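Type VI secretion system component (PDB 2P5Z) forms part of the type VI secretion system, resembling the phage T4 tail proteins gp27 and gp5, and probably serves as the trimeric spike that punctures target membranes. Local coordinates at the interface of chains A and B. Sequence-based numbering; all coordinates share one arbitrary frame. Chains: chain A/B, Type VI secretion system component.

The interface of chains A and B. Residues chain A 456-459; chain B 167, 384-388.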
# COMPACT_ATOMS: atom_id res chain seq x y z
N PHE A 456 8.34 23.52 -6.09
CA PHE A 456 6.97 23.32 -6.53
C PHE A 456 6.03 23.59 -5.41
O PHE A 456 6.13 23.00 -4.34
CB PHE A 456 6.80 21.89 -7.04
CG PHE A 456 7.64 21.57 -8.24
CD1 PHE A 456 7.18 21.86 -9.50
CD2 PHE A 456 8.90 21.02 -8.10
CE1 PHE A 456 7.95 21.58 -10.61
CE2 PHE A 456 9.67 20.75 -9.21
CZ PHE A 456 9.19 21.03 -10.47
N GLU A 457 5.12 24.52 -5.66
CA GLU A 457 4.22 24.99 -4.63
C GLU A 457 3.24 23.87 -4.27
O GLU A 457 2.58 23.31 -5.15
CB GLU A 457 3.52 26.23 -5.14
CG GLU A 457 2.74 26.96 -4.11
CD GLU A 457 2.25 28.28 -4.62
OE1 GLU A 457 1.40 28.30 -5.54
OE2 GLU A 457 2.73 29.31 -4.10
N GLU A 458 3.16 23.56 -2.97
CA GLU A 458 2.53 22.35 -2.40
C GLU A 458 2.75 21.01 -3.12
O GLU A 458 1.85 20.19 -3.18
CB GLU A 458 1.06 22.56 -1.97
CG GLU A 458 0.11 23.19 -2.99
CD GLU A 458 -1.07 23.88 -2.34
OE1 GLU A 458 -1.75 23.23 -1.50
OE2 GLU A 458 -1.33 25.06 -2.66
N GLY A 459 3.95 20.79 -3.65
CA GLY A 459 4.31 19.53 -4.29
C GLY A 459 3.72 19.34 -5.68
O GLY A 459 3.94 18.31 -6.31
N TYR B 167 -3.67 19.41 8.03
CA TYR B 167 -3.56 19.62 6.59
C TYR B 167 -3.68 18.29 5.85
O TYR B 167 -2.95 17.34 6.14
CB TYR B 167 -2.24 20.34 6.26
CG TYR B 167 -2.06 20.69 4.79
CD1 TYR B 167 -1.39 19.83 3.90
CD2 TYR B 167 -2.57 21.86 4.28
CE1 TYR B 167 -1.24 20.14 2.56
CE2 TYR B 167 -2.43 22.19 2.94
CZ TYR B 167 -1.76 21.34 2.09
OH TYR B 167 -1.62 21.69 0.76
N ALA B 384 5.64 18.14 1.65
CA ALA B 384 6.58 18.34 0.57
C ALA B 384 6.18 19.64 -0.08
O ALA B 384 5.01 20.03 -0.03
CB ALA B 384 6.50 17.21 -0.43
N GLY B 385 7.13 20.30 -0.71
CA GLY B 385 6.83 21.59 -1.31
C GLY B 385 6.46 22.66 -0.30
O GLY B 385 6.61 22.50 0.92
N THR B 386 5.93 23.75 -0.81
CA THR B 386 5.80 24.96 -0.04
C THR B 386 4.36 25.46 -0.05
O THR B 386 3.60 25.20 -0.98
CB THR B 386 6.78 26.01 -0.59
OG1 THR B 386 7.19 26.87 0.47
CG2 THR B 386 6.16 26.82 -1.71
N LEU B 387 3.95 26.16 1.01
CA LEU B 387 2.61 26.76 1.00
C LEU B 387 2.68 28.27 0.83
O LEU B 387 3.46 28.94 1.51
CB LEU B 387 1.83 26.42 2.28
CG LEU B 387 1.49 24.96 2.53
CD1 LEU B 387 0.71 24.86 3.82
CD2 LEU B 387 0.69 24.43 1.35
N PRO B 388 1.87 28.81 -0.09
CA PRO B 388 1.81 30.26 -0.22
C PRO B 388 1.07 30.88 0.96
O PRO B 388 0.11 30.30 1.47
CB PRO B 388 1.01 30.46 -1.51
CG PRO B 388 0.16 29.23 -1.64
CD PRO B 388 0.96 28.11 -1.03
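One oxygen of the A:Glu457 carboxylate sits over a face of the B:Pro388 ring: OE2 is 3.3 Å from the proline CB, and its carboxyl carbon CD lies 3.8 Å from both CG and CD of the proline. This is a contact of the gp27/gp5-like spike architecture, with A:Glu457 and A:Glu458 following strand 451-456 in the OB-domain family region. The edge of the proline ring at CD is approached by the second glutamate, A:Glu458, through its OE2. The other flat group, the phenol of B:Tyr167, meets A:Glu458 tip to tip, OH to carboxylate OE1 at 2.7 Å, a hydrogen bond for which the hydroxyl is the natural donor; carboxylate and ring planes are 35° apart. B:Leu387 flanks the phenol on one face, its CD2 above and outside the rim near CE2 (4.2 Å), and this methyl also touches A:Glu458 CB at 3.8 Å. A:Glu458 buries the most surface in this patch, 79 Å², and its side chain crosses those of B:Tyr167 and B:Leu387 at about a right angle.

B:Ala384 to B:Thr386 lead into strand 387-391, which begins with B:Leu387 and B:Pro388, while B:Tyr167 comes from a loop distant in sequence. Three copies make up the deposited assembly, as expected for a gp5-like trimer, so the contact is probably a biological one.

The backbone at A:Glu457 and A:Glu458 pairs with that of B:Thr386. A:Glu457 and B:Thr386 form a parallel beta bridge, and A:Glu458 N donates to B:Thr386 O at 2.6 Å, meeting a lone pair in the carbonyl plane with 155° at the hydrogen. Immediately afterwards chain A turns, with positive phi at both A:Glu458 and A:Gly459. A:Glu457 has CG anti to its backbone N (chi1 -170°), which carries the chain out to B:Pro388, while B:Thr386 lays its methyl CG2 against A:Glu457 CA at 4.0 Å. At the other end of the bridge, A:Phe456 O rests 3.4 Å from B:Gly385 CA.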